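Local coordinates for HTH-type transcriptional regulator YgaV (Escherichia coli K12, PDB 3CUO), which regulates large-scale gene expression in response to sulfide, binding DNA as a repressor and an activator and acting on many anaerobic respiratory genes, at residues 88-91 against 92-96; 21-24 against 25-28; 82-85 against 86-89; 60-64 against 65-69. All coordinates share one frame; numbering follows the deposited sequence.

In the fold
Contacts 1 and 3 follow each other along helix 84-97, sharing Ala88 and Ile89; contact 3 holds its beginning and contact 1 its middle and later turns, and both touch the second subunit. Contact 2 starts helix 24-33 and meets both: Met21 CE lies 3.4 Å from Ile89 CG2, and Leu27 packs on Leu93. Contact 4 ends helix 52-64, the last helix of the predicted helix-turn-helix motif (41-64), and lies with its centre about 20 Å from that of contact 1. It touches contact 2 through Met21 and Leu67, and contact 3 through a probable hydrogen bond of 3.0 Å from Lys82 N to Leu67 O, joining the turn after helix 52-64 to the residues that lead into helix 84-97.

Contact 1 of 4, residues 88-91 against 92-96; sequences AIIA and TLKNV
The amide of Asn95, the one flat side-chain group here, leans back along helix 84-97 toward the carbonyl of Ala91, its ND2 3.5 Å from Ala91 O. That oxygen already accepts the backbone bond from Asn95 N, one of the i to i+4 bonds of this C-terminal helix, which forms part of the interface between the two subunits of this ArsR-type winged-helix protein. Another of these, Leu93 N to Ile89 O, is short at 2.8 Å. On the dimer side, Thr92 sets its methyl CG2 anti to the backbone N and its hydroxyl beside it (chi1 -61°), which places OG1 3.1 Å from Ala88 O. The same hydroxyl is hydrogen-bonded to Thr92 OG1 of the second subunit, and its proton cannot be assigned. Lys94 NZ forms a salt bridge with Glu3 of the second subunit. The modelled bend of the Lys94 chain at chi3 and the position of its CE are together doubtful, because CE comes too close to Ile90 CG2. On the buried side, Ile89 and Leu93 run alongside each other toward helices 11-21 and 24-33, with Ile89 CG2 4.1 Å from Leu93 CD1.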
ATOM      1  N   ALA A  88      -8.480   2.019   7.060  1.00 38.13           N
ATOM      2  CA  ALA A  88      -8.117   3.345   6.470  1.00 38.19           C
ATOM      3  C   ALA A  88      -7.661   3.240   5.041  1.00 37.31           C
ATOM      4  O   ALA A  88      -8.028   4.057   4.189  1.00 36.50           O
ATOM      5  CB  ALA A  88      -7.034   4.011   7.305  1.00 36.62           C
ATOM      6  N   ILE A  89      -6.803   2.253   4.755  1.00 37.79           N
ATOM      7  CA  ILE A  89      -6.267   2.106   3.410  1.00 37.83           C
ATOM      8  C   ILE A  89      -7.343   1.611   2.475  1.00 39.80           C
ATOM      9  O   ILE A  89      -7.503   2.114   1.353  1.00 41.59           O
ATOM     10  CB  ILE A  89      -5.044   1.214   3.436  1.00 37.66           C
ATOM     11  CG1 ILE A  89      -3.953   1.979   4.160  1.00 39.41           C
ATOM     12  CG2 ILE A  89      -4.634   0.727   1.978  1.00 37.92           C
ATOM     13  CD1 ILE A  89      -2.906   1.159   4.729  1.00 44.01           C
ATOM     14  N   ILE A  90      -8.089   0.592   2.902  1.00 40.93           N
ATOM     15  CA  ILE A  90      -9.247   0.151   2.151  1.00 41.11           C
ATOM     16  C   ILE A  90     -10.211   1.269   1.756  1.00 40.40           C
ATOM     17  O   ILE A  90     -10.637   1.366   0.615  1.00 40.26           O
ATOM     18  CB  ILE A  90     -10.010  -1.028   2.920  1.00 41.97           C
ATOM     19  CG1 ILE A  90      -9.174  -2.294   2.804  1.00 44.68           C
ATOM     20  CG2 ILE A  90     -11.361  -1.214   2.332  1.00 42.20           C
ATOM     21  CD1 ILE A  90      -9.975  -3.601   3.205  1.00 45.87           C
ATOM     22  N   ALA A  91     -10.544   2.116   2.705  1.00 40.61           N
ATOM     23  CA  ALA A  91     -11.458   3.221   2.473  1.00 40.29           C
ATOM     24  C   ALA A  91     -10.855   4.227   1.476  1.00 40.04           C
ATOM     25  O   ALA A  91     -11.574   4.739   0.580  1.00 40.72           O
ATOM     26  CB  ALA A  91     -11.760   3.900   3.815  1.00 38.52           C
ATOM     27  N   THR A  92      -9.547   4.493   1.567  1.00 39.81           N
ATOM     28  CA  THR A  92      -8.909   5.353   0.540  1.00 39.86           C
ATOM     29  C   THR A  92      -8.914   4.672  -0.832  1.00 40.39           C
ATOM     30  O   THR A  92      -9.147   5.329  -1.855  1.00 38.81           O
ATOM     31  CB  THR A  92      -7.487   5.713   0.980  1.00 41.56           C
ATOM     32  OG1 THR A  92      -7.575   6.446   2.207  1.00 39.73           O
ATOM     33  CG2 THR A  92      -6.745   6.547  -0.042  1.00 38.94           C
ATOM     34  N   LEU A  93      -8.647   3.359  -0.878  1.00 40.72           N
ATOM     35  CA  LEU A  93      -8.640   2.677  -2.162  1.00 43.31           C
ATOM     36  C   LEU A  93     -10.033   2.758  -2.808  1.00 43.98           C
ATOM     37  O   LEU A  93     -10.180   3.000  -4.000  1.00 43.89           O
ATOM     38  CB  LEU A  93      -8.180   1.240  -2.014  1.00 43.02           C
ATOM     39  CG  LEU A  93      -6.710   0.999  -1.678  1.00 43.13           C
ATOM     40  CD1 LEU A  93      -6.528  -0.457  -1.458  1.00 41.55           C
ATOM     41  CD2 LEU A  93      -5.797   1.436  -2.747  1.00 37.38           C
ATOM     42  N   LYS A  94     -11.063   2.522  -2.013  1.00 46.88           N
ATOM     43  CA  LYS A  94     -12.441   2.794  -2.443  1.00 48.86           C
ATOM     44  C   LYS A  94     -12.632   4.168  -3.067  1.00 48.57           C
ATOM     45  O   LYS A  94     -13.119   4.248  -4.189  1.00 49.49           O
ATOM     46  CB  LYS A  94     -13.483   2.532  -1.325  1.00 48.73           C
ATOM     47  CG  LYS A  94     -13.605   1.054  -0.962  1.00 54.45           C
ATOM     48  CD  LYS A  94     -14.632   0.760   0.246  1.00 53.68           C
ATOM     49  CE  LYS A  94     -13.961   0.297   1.560  1.00 58.77           C
ATOM     50  NZ  LYS A  94     -14.798   0.353   2.879  1.00 58.27           N
ATOM     51  N   ASN A  95     -12.260   5.236  -2.366  1.00 50.08           N
ATOM     52  CA  ASN A  95     -12.367   6.605  -2.881  1.00 50.24           C
ATOM     53  C   ASN A  95     -11.603   6.808  -4.162  1.00 49.84           C
ATOM     54  O   ASN A  95     -12.076   7.512  -5.055  1.00 50.56           O
ATOM     55  CB  ASN A  95     -11.882   7.635  -1.842  1.00 51.92           C
ATOM     56  CG  ASN A  95     -12.876   7.866  -0.744  1.00 54.85           C
ATOM     57  OD1 ASN A  95     -14.077   7.792  -0.972  1.00 61.94           O
ATOM     58  ND2 ASN A  95     -12.387   8.154   0.469  1.00 59.68           N
ATOM     59  N   VAL A  96     -10.459   6.148  -4.298  1.00 49.04           N
ATOM     60  CA  VAL A  96      -9.614   6.305  -5.482  1.00 48.96           C
ATOM     61  C   VAL A  96     -10.210   5.570  -6.712  1.00 49.27           C
ATOM     62  O   VAL A  96     -10.276   6.106  -7.801  1.00 48.71           O
ATOM     63  CB  VAL A  96      -8.139   5.828  -5.168  1.00 48.68           C
ATOM     64  CG1 VAL A  96      -7.327   5.604  -6.404  1.00 47.86           C
ATOM     65  CG2 VAL A  96      -7.441   6.831  -4.212  1.00 43.03           C
TER

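Contact 2 of 4, residues 21-24 against 25-28; sequences MSHP and KRLL
His23 bends its imidazole over the start of helix 24-33 and meets Lys25 and Arg26, acting as the N-cap. With CG anti to the backbone N (chi1 -174°), the ring swings beside the first turn and ND1 takes the backbone N-H of Lys25 at 3.0 Å. The donor comes in at the ring edge, near its plane, although the N-H is bent. Pro24, which has no N-H to offer, fills the first helical position, and Leu27 N closes the turn onto His23 O at 3.1 Å. Lys25 sets CG beside its own backbone N, 3.5 Å from His23 CE1, and bends at chi2 and chi4. Arg26 is extended from CG to NE, its CG 3.7 Å from His23 CB; the two side-chain directions cross at about a right angle, yet ring and guanidinium planes are only 27° apart. Its far end bonds through NE to His58 and through NH1 to Ala20 O. On the buried side, the bend of Met21 at chi3 (59°) turns CE to within 4.1 Å of Leu27 CD2. Because His23 ND1 accepts a hydrogen bond, it is probably unprotonated, consistent with a neutral imidazole carrying its proton on NE2.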
ATOM      1  N   MET A  21      -0.426  -5.882   2.175  1.00 42.12           N
ATOM      2  CA  MET A  21      -1.702  -5.721   1.549  1.00 40.94           C
ATOM      3  C   MET A  21      -1.566  -5.801   0.015  1.00 43.04           C
ATOM      4  O   MET A  21      -2.567  -5.817  -0.658  1.00 44.38           O
ATOM      5  CB  MET A  21      -2.252  -4.301   1.896  1.00 41.68           C
ATOM      6  CG  MET A  21      -2.476  -4.024   3.422  1.00 42.34           C
ATOM      7  SD  MET A  21      -3.323  -2.425   3.842  1.00 34.91           S
ATOM      8  CE  MET A  21      -4.858  -2.520   3.009  1.00 36.97           C
ATOM      9  N   SER A  22      -0.354  -5.856  -0.538  1.00 42.31           N
ATOM     10  CA  SER A  22      -0.147  -5.665  -2.000  1.00 41.85           C
ATOM     11  C   SER A  22      -0.363  -6.871  -2.895  1.00 43.12           C
ATOM     12  O   SER A  22       0.363  -7.067  -3.847  1.00 42.23           O
ATOM     13  CB  SER A  22       1.251  -5.099  -2.285  1.00 41.73           C
ATOM     14  OG  SER A  22       2.285  -5.907  -1.760  1.00 43.51           O
ATOM     15  N   HIS A  23      -1.418  -7.642  -2.606  1.00 43.51           N
ATOM     16  CA  HIS A  23      -1.825  -8.813  -3.395  1.00 43.33           C
ATOM     17  C   HIS A  23      -3.316  -8.651  -3.619  1.00 43.43           C
ATOM     18  O   HIS A  23      -4.003  -8.186  -2.715  1.00 42.36           O
ATOM     19  CB  HIS A  23      -1.504 -10.085  -2.657  1.00 43.82           C
ATOM     20  CG  HIS A  23      -1.748 -11.335  -3.461  1.00 42.92           C
ATOM     21  ND1 HIS A  23      -3.009 -11.764  -3.829  1.00 43.05           N
ATOM     22  CD2 HIS A  23      -0.878 -12.262  -3.927  1.00 44.42           C
ATOM     23  CE1 HIS A  23      -2.901 -12.860  -4.550  1.00 43.71           C
ATOM     24  NE2 HIS A  23      -1.622 -13.204  -4.594  1.00 47.20           N
ATOM     25  N   PRO A  24      -3.786  -8.851  -4.881  1.00 42.61           N
ATOM     26  CA  PRO A  24      -5.185  -8.591  -5.122  1.00 42.81           C
ATOM     27  C   PRO A  24      -6.158  -9.432  -4.276  1.00 41.27           C
ATOM     28  O   PRO A  24      -7.199  -8.946  -3.857  1.00 41.70           O
ATOM     29  CB  PRO A  24      -5.354  -8.931  -6.643  1.00 43.96           C
ATOM     30  CG  PRO A  24      -4.078  -9.603  -7.032  1.00 42.44           C
ATOM     31  CD  PRO A  24      -3.050  -9.221  -6.124  1.00 41.54           C
ATOM     32  N   LYS A  25      -5.844 -10.693  -4.081  1.00 41.62           N
ATOM     33  CA  LYS A  25      -6.709 -11.595  -3.348  1.00 41.23           C
ATOM     34  C   LYS A  25      -6.675 -11.260  -1.844  1.00 40.76           C
ATOM     35  O   LYS A  25      -7.683 -11.392  -1.166  1.00 40.51           O
ATOM     36  CB  LYS A  25      -6.284 -13.042  -3.603  1.00 43.51           C
ATOM     37  CG  LYS A  25      -6.330 -13.480  -5.068  1.00 44.54           C
ATOM     38  CD  LYS A  25      -7.720 -13.363  -5.628  1.00 47.06           C
ATOM     39  CE  LYS A  25      -7.815 -13.864  -7.110  1.00 50.00           C
ATOM     40  NZ  LYS A  25      -6.697 -13.275  -7.869  1.00 56.32           N
ATOM     41  N   ARG A  26      -5.525 -10.795  -1.351  1.00 40.61           N
ATOM     42  CA  ARG A  26      -5.451 -10.251  -0.001  1.00 40.05           C
ATOM     43  C   ARG A  26      -6.334  -9.006   0.150  1.00 37.99           C
ATOM     44  O   ARG A  26      -6.980  -8.852   1.133  1.00 36.39           O
ATOM     45  CB  ARG A  26      -4.030  -9.946   0.378  1.00 41.12           C
ATOM     46  CG  ARG A  26      -3.151 -11.119   0.469  1.00 40.99           C
ATOM     47  CD  ARG A  26      -1.891 -10.746   1.197  1.00 42.10           C
ATOM     48  NE  ARG A  26      -1.062 -11.922   1.327  1.00 42.10           N
ATOM     49  CZ  ARG A  26       0.110 -11.958   1.945  1.00 43.54           C
ATOM     50  NH1 ARG A  26       0.594 -10.916   2.536  1.00 43.98           N
ATOM     51  NH2 ARG A  26       0.792 -13.079   1.992  1.00 44.46           N
ATOM     52  N   LEU A  27      -6.435  -8.157  -0.860  1.00 38.06           N
ATOM     53  CA  LEU A  27      -7.356  -7.032  -0.779  1.00 38.65           C
ATOM     54  C   LEU A  27      -8.790  -7.462  -0.742  1.00 39.30           C
ATOM     55  O   LEU A  27      -9.571  -6.883  -0.001  1.00 42.80           O
ATOM     56  CB  LEU A  27      -7.196  -6.012  -1.955  1.00 37.73           C
ATOM     57  CG  LEU A  27      -5.945  -5.167  -1.918  1.00 39.37           C
ATOM     58  CD1 LEU A  27      -5.963  -4.273  -3.171  1.00 38.21           C
ATOM     59  CD2 LEU A  27      -5.738  -4.309  -0.602  1.00 37.72           C
ATOM     60  N   LEU A  28      -9.163  -8.433  -1.552  1.00 39.50           N
ATOM     61  CA  LEU A  28     -10.560  -8.963  -1.507  1.00 39.65           C
ATOM     62  C   LEU A  28     -10.870  -9.540  -0.160  1.00 38.89           C
ATOM     63  O   LEU A  28     -11.939  -9.312   0.416  1.00 41.63           O
ATOM     64  CB  LEU A  28     -10.745 -10.049  -2.576  1.00 41.23           C
ATOM     65  CG  LEU A  28     -10.466  -9.682  -4.016  1.00 43.34           C
ATOM     66  CD1 LEU A  28     -10.805 -10.800  -4.980  1.00 45.98           C
ATOM     67  CD2 LEU A  28     -11.286  -8.421  -4.315  1.00 45.40           C
TER

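Contact 3 of 4, residues 82-85 against 86-89; sequences KNEA and VNAI
Val86 lies against Asn83 at the start of helix 84-97, its CG2 3.5 Å from Asn83 O and 4.0 Å from Asn83 CB. Asn83 is the N-cap. Its CG stands anti to the backbone N (chi1 -169°), carrying the amide forward over the first turn, where OD1 accepts the N-H of Ala85 at 2.9 Å. This is an Asx turn. The bond is bent, and Ala85 N sits above the plane of the amide carbonyl instead of on a lone pair. The backbone oxygen of the same residue takes a second N-H, that of Val86 N at 3.0 Å, and this donor too stands well out of the carbonyl plane. From Glu84 onward the regular i to i+4 pattern sets in: Ala88 N reaches Glu84 O at 3.1 Å, with the donor in the carbonyl plane. The side chains of Glu84 and Asn87 merely brush, carboxylate and amide turned 41° apart. Ile89 sends its CD1 back over the turn to 3.3 Å from Ala85 O. Val86 packs on Leu67, in the loop after helix 52-64, and on Ile81 of strand 77-81; Ala85 and Ile89 rest on Leu17 of helix 11-21, and Ala85 and Ala88 pack against Val96 and Thr92 of the second subunit.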
ATOM      1  N   LYS A  82      -7.696  -6.710  12.463  1.00 43.84           N
ATOM      2  CA  LYS A  82      -7.065  -6.267  13.684  1.00 44.53           C
ATOM      3  C   LYS A  82      -6.556  -4.825  13.569  1.00 43.97           C
ATOM      4  O   LYS A  82      -6.859  -4.015  14.394  1.00 42.90           O
ATOM      5  CB  LYS A  82      -5.838  -7.152  14.036  1.00 44.36           C
ATOM      6  CG  LYS A  82      -5.319  -6.942  15.534  1.00 46.07           C
ATOM      7  CD  LYS A  82      -3.898  -7.376  15.739  1.00 46.83           C
ATOM      8  CE  LYS A  82      -3.245  -6.676  16.957  1.00 49.75           C
ATOM      9  NZ  LYS A  82      -3.939  -7.081  18.268  1.00 49.48           N
ATOM     10  N   ASN A  83      -5.768  -4.536  12.531  1.00 44.91           N
ATOM     11  CA  ASN A  83      -5.115  -3.225  12.369  1.00 44.92           C
ATOM     12  C   ASN A  83      -6.090  -2.256  11.711  1.00 45.86           C
ATOM     13  O   ASN A  83      -6.471  -2.427  10.543  1.00 45.65           O
ATOM     14  CB  ASN A  83      -3.865  -3.398  11.499  1.00 44.57           C
ATOM     15  CG  ASN A  83      -3.028  -2.213  11.495  1.00 45.18           C
ATOM     16  OD1 ASN A  83      -3.545  -1.129  11.750  1.00 46.67           O
ATOM     17  ND2 ASN A  83      -1.708  -2.372  11.259  1.00 44.60           N
ATOM     18  N   GLU A  84      -6.474  -1.201  12.400  1.00 45.99           N
ATOM     19  CA  GLU A  84      -7.425  -0.290  11.819  1.00 47.67           C
ATOM     20  C   GLU A  84      -6.852   0.497  10.644  1.00 46.69           C
ATOM     21  O   GLU A  84      -7.621   0.937   9.849  1.00 47.17           O
ATOM     22  CB  GLU A  84      -8.098   0.596  12.864  1.00 49.62           C
ATOM     23  CG  GLU A  84      -9.412  -0.054  13.405  1.00 51.70           C
ATOM     24  CD  GLU A  84      -9.934   0.632  14.693  1.00 54.27           C
ATOM     25  OE1 GLU A  84      -9.377   1.698  15.088  1.00 65.03           O
ATOM     26  OE2 GLU A  84     -10.886   0.109  15.346  1.00 60.87           O
ATOM     27  N   ALA A  85      -5.522   0.652  10.552  1.00 44.86           N
ATOM     28  CA  ALA A  85      -4.868   1.165   9.367  1.00 45.01           C
ATOM     29  C   ALA A  85      -5.315   0.479   8.064  1.00 44.00           C
ATOM     30  O   ALA A  85      -5.288   1.087   7.004  1.00 43.35           O
ATOM     31  CB  ALA A  85      -3.382   1.072   9.513  1.00 44.63           C
ATOM     32  N   VAL A  86      -5.722  -0.785   8.186  1.00 42.42           N
ATOM     33  CA  VAL A  86      -6.218  -1.572   7.072  1.00 41.89           C
ATOM     34  C   VAL A  86      -7.504  -0.970   6.603  1.00 40.48           C
ATOM     35  O   VAL A  86      -7.677  -0.696   5.437  1.00 38.83           O
ATOM     36  CB  VAL A  86      -6.380  -3.082   7.427  1.00 40.95           C
ATOM     37  CG1 VAL A  86      -7.148  -3.757   6.348  1.00 43.28           C
ATOM     38  CG2 VAL A  86      -4.987  -3.720   7.648  1.00 38.88           C
ATOM     39  N   ASN A  87      -8.384  -0.710   7.537  1.00 40.31           N
ATOM     40  CA  ASN A  87      -9.659  -0.107   7.203  1.00 40.38           C
ATOM     41  C   ASN A  87      -9.460   1.274   6.555  1.00 39.17           C
ATOM     42  O   ASN A  87     -10.183   1.619   5.611  1.00 38.55           O
ATOM     43  CB  ASN A  87     -10.481   0.017   8.455  1.00 42.02           C
ATOM     44  CG  ASN A  87     -11.013  -1.359   8.938  1.00 44.43           C
ATOM     45  OD1 ASN A  87     -11.003  -1.661  10.131  1.00 54.51           O
ATOM     46  ND2 ASN A  87     -11.431  -2.165   8.019  1.00 47.95           N
ATOM     47  N   ALA A  88      -8.480   2.019   7.060  1.00 38.13           N
ATOM     48  CA  ALA A  88      -8.117   3.345   6.470  1.00 38.19           C
ATOM     49  C   ALA A  88      -7.661   3.240   5.041  1.00 37.31           C
ATOM     50  O   ALA A  88      -8.028   4.057   4.189  1.00 36.50           O
ATOM     51  CB  ALA A  88      -7.034   4.011   7.305  1.00 36.62           C
ATOM     52  N   ILE A  89      -6.803   2.253   4.755  1.00 37.79           N
ATOM     53  CA  ILE A  89      -6.267   2.106   3.410  1.00 37.83           C
ATOM     54  C   ILE A  89      -7.343   1.611   2.475  1.00 39.80           C
ATOM     55  O   ILE A  89      -7.503   2.114   1.353  1.00 41.59           O
ATOM     56  CB  ILE A  89      -5.044   1.214   3.436  1.00 37.66           C
ATOM     57  CG1 ILE A  89      -3.953   1.979   4.160  1.00 39.41           C
ATOM     58  CG2 ILE A  89      -4.634   0.727   1.978  1.00 37.92           C
ATOM     59  CD1 ILE A  89      -2.906   1.159   4.729  1.00 44.01           C
TER

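Contact 4 of 4, residues 60-64 against 65-69; sequences ARMRD and EGLID
A Schellman motif ends helix 52-64, the last helix of the predicted helix-turn-helix element, and turns the chain into strand 68-72 of the wing. Gly66 adopts a positive phi of 93°, in the left-handed region natural to glycine. Two bonds run back into the last turn: Leu67 N to Met62 O at 3.0 Å, and Gly66 N to Arg63 O at the same length, the latter donor standing high above the carbonyl plane. Met62 O also receives a weak bond from Glu65 N, whose main partner is Arg61 O. The hydrophobic contact customary in this motif joins Met62 CG and Leu67 CD1, 4.0 Å apart; Leu67 also packs on helix 11-21 and Met62 on helix 24-33. Ile68 has its CG1 between the backbone N and the carbonyl carbon (chi1 65°), which lays that branch against Met62 CB and the Arg63 backbone. One water donates to both Arg63 O (2.8 Å) and Ile68 O (2.7 Å). This bridge, with a weaker CA-H...O contact from Arg63 CA to Ile68 O, links the last helical turn to the first strand residue, beyond the bonds that close the Schellman turn. Ile68 N is buried with no partner in the model, which would be expected to cost some stability.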
ATOM      1  N   ALA A  60      -2.610 -16.675   7.357  1.00 39.36           N
ATOM      2  CA  ALA A  60      -1.544 -16.888   8.357  1.00 40.85           C
ATOM      3  C   ALA A  60      -0.484 -15.854   8.234  1.00 40.70           C
ATOM      4  O   ALA A  60      -0.054 -15.242   9.227  1.00 39.39           O
ATOM      5  CB  ALA A  60      -0.926 -18.338   8.249  1.00 40.73           C
ATOM      6  N   ARG A  61      -0.117 -15.543   6.986  1.00 40.79           N
ATOM      7  CA  ARG A  61       0.855 -14.504   6.768  1.00 41.35           C
ATOM      8  C   ARG A  61       0.321 -13.116   7.148  1.00 39.80           C
ATOM      9  O   ARG A  61       1.040 -12.362   7.755  1.00 39.88           O
ATOM     10  CB  ARG A  61       1.379 -14.509   5.299  1.00 42.40           C
ATOM     11  CG  ARG A  61       1.819 -15.922   4.778  1.00 45.44           C
ATOM     12  CD  ARG A  61       2.491 -15.782   3.411  1.00 50.05           C
ATOM     13  NE  ARG A  61       2.506 -16.972   2.523  1.00 56.39           N
ATOM     14  CZ  ARG A  61       1.905 -17.054   1.312  1.00 58.58           C
ATOM     15  NH1 ARG A  61       1.155 -16.071   0.801  1.00 54.73           N
ATOM     16  NH2 ARG A  61       2.012 -18.186   0.611  1.00 61.14           N
ATOM     17  N   MET A  62      -0.914 -12.774   6.803  1.00 38.29           N
ATOM     18  CA  MET A  62      -1.449 -11.479   7.203  1.00 39.19           C
ATOM     19  C   MET A  62      -1.595 -11.343   8.730  1.00 37.33           C
ATOM     20  O   MET A  62      -1.426 -10.271   9.276  1.00 36.72           O
ATOM     21  CB  MET A  62      -2.785 -11.231   6.507  1.00 39.30           C
ATOM     22  CG  MET A  62      -2.628 -10.861   5.032  1.00 42.05           C
ATOM     23  SD  MET A  62      -4.121 -10.250   4.199  1.00 45.76           S
ATOM     24  CE  MET A  62      -4.745 -11.915   4.043  1.00 20.66           C
ATOM     25  N   ARG A  63      -1.885 -12.438   9.407  1.00 37.54           N
ATOM     26  CA  ARG A  63      -1.975 -12.438  10.902  1.00 38.36           C
ATOM     27  C   ARG A  63      -0.599 -12.149  11.477  1.00 39.21           C
ATOM     28  O   ARG A  63      -0.443 -11.321  12.358  1.00 38.15           O
ATOM     29  CB  ARG A  63      -2.503 -13.784  11.411  1.00 36.78           C
ATOM     30  CG  ARG A  63      -2.793 -13.777  12.959  1.00 37.71           C
ATOM     31  CD  ARG A  63      -3.247 -15.099  13.448  1.00 39.47           C
ATOM     32  NE  ARG A  63      -2.380 -16.178  12.993  1.00 40.55           N
ATOM     33  CZ  ARG A  63      -2.792 -17.345  12.512  1.00 41.34           C
ATOM     34  NH1 ARG A  63      -4.082 -17.636  12.422  1.00 43.04           N
ATOM     35  NH2 ARG A  63      -1.899 -18.216  12.096  1.00 41.50           N
ATOM     36  N   ASP A  64       0.391 -12.880  10.976  1.00 41.48           N
ATOM     37  CA  ASP A  64       1.798 -12.650  11.320  1.00 43.46           C
ATOM     38  C   ASP A  64       2.275 -11.243  11.046  1.00 43.17           C
ATOM     39  O   ASP A  64       3.086 -10.768  11.759  1.00 44.04           O
ATOM     40  CB  ASP A  64       2.734 -13.536  10.535  1.00 46.00           C
ATOM     41  CG  ASP A  64       2.724 -14.940  10.994  1.00 51.53           C
ATOM     42  OD1 ASP A  64       2.496 -15.226  12.202  1.00 63.09           O
ATOM     43  OD2 ASP A  64       2.998 -15.779  10.104  1.00 62.70           O
ATOM     44  N   GLU A  65       1.721 -10.587  10.048  1.00 43.83           N
ATOM     45  CA  GLU A  65       2.044  -9.209   9.752  1.00 44.02           C
ATOM     46  C   GLU A  65       1.198  -8.153  10.512  1.00 43.21           C
ATOM     47  O   GLU A  65       1.411  -6.930  10.360  1.00 42.16           O
ATOM     48  CB  GLU A  65       1.920  -9.013   8.219  1.00 45.57           C
ATOM     49  CG  GLU A  65       3.148  -9.452   7.477  1.00 51.72           C
ATOM     50  CD  GLU A  65       4.355  -8.590   7.826  1.00 54.94           C
ATOM     51  OE1 GLU A  65       4.354  -7.374   7.521  1.00 60.09           O
ATOM     52  OE2 GLU A  65       5.294  -9.111   8.466  1.00 60.95           O
ATOM     53  N   GLY A  66       0.245  -8.613  11.327  1.00 40.51           N
ATOM     54  CA  GLY A  66      -0.481  -7.752  12.249  1.00 39.18           C
ATOM     55  C   GLY A  66      -1.754  -7.202  11.694  1.00 38.51           C
ATOM     56  O   GLY A  66      -2.422  -6.452  12.368  1.00 38.64           O
ATOM     57  N   LEU A  67      -2.123  -7.619  10.474  1.00 37.64           N
ATOM     58  CA  LEU A  67      -3.279  -7.092   9.791  1.00 38.26           C
ATOM     59  C   LEU A  67      -4.595  -7.667  10.325  1.00 38.58           C
ATOM     60  O   LEU A  67      -5.603  -6.985  10.345  1.00 39.59           O
ATOM     61  CB  LEU A  67      -3.248  -7.426   8.272  1.00 37.87           C
ATOM     62  CG  LEU A  67      -2.098  -6.910   7.421  1.00 41.13           C
ATOM     63  CD1 LEU A  67      -2.570  -7.008   6.047  1.00 38.77           C
ATOM     64  CD2 LEU A  67      -1.686  -5.546   7.803  1.00 41.84           C
ATOM     65  N   ILE A  68      -4.586  -8.951  10.651  1.00 38.53           N
ATOM     66  CA  ILE A  68      -5.828  -9.652  11.011  1.00 38.17           C
ATOM     67  C   ILE A  68      -5.551 -10.449  12.266  1.00 36.68           C
ATOM     68  O   ILE A  68      -4.404 -10.689  12.622  1.00 37.81           O
ATOM     69  CB  ILE A  68      -6.369 -10.499   9.853  1.00 37.11           C
ATOM     70  CG1 ILE A  68      -5.415 -11.640   9.487  1.00 37.41           C
ATOM     71  CG2 ILE A  68      -6.765  -9.590   8.593  1.00 34.99           C
ATOM     72  CD1 ILE A  68      -5.990 -12.594   8.489  1.00 37.77           C
ATOM     73  N   ASP A  69      -6.584 -10.794  13.009  1.00 36.90           N
ATOM     74  CA  ASP A  69      -6.412 -11.811  13.986  1.00 36.58           C
ATOM     75  C   ASP A  69      -7.399 -12.938  13.828  1.00 35.87           C
ATOM     76  O   ASP A  69      -8.245 -12.902  12.929  1.00 36.89           O
ATOM     77  CB  ASP A  69      -6.428 -11.211  15.375  1.00 40.52           C
ATOM     78  CG  ASP A  69      -7.765 -10.675  15.795  1.00 42.65           C
ATOM     79  OD1 ASP A  69      -8.680 -10.566  14.987  1.00 48.48           O
ATOM     80  OD2 ASP A  69      -7.845 -10.328  16.995  1.00 57.57           O
TER
HETATM   81  O   HOH W   1      -2.183 -10.020  14.063  1.00 25.22           O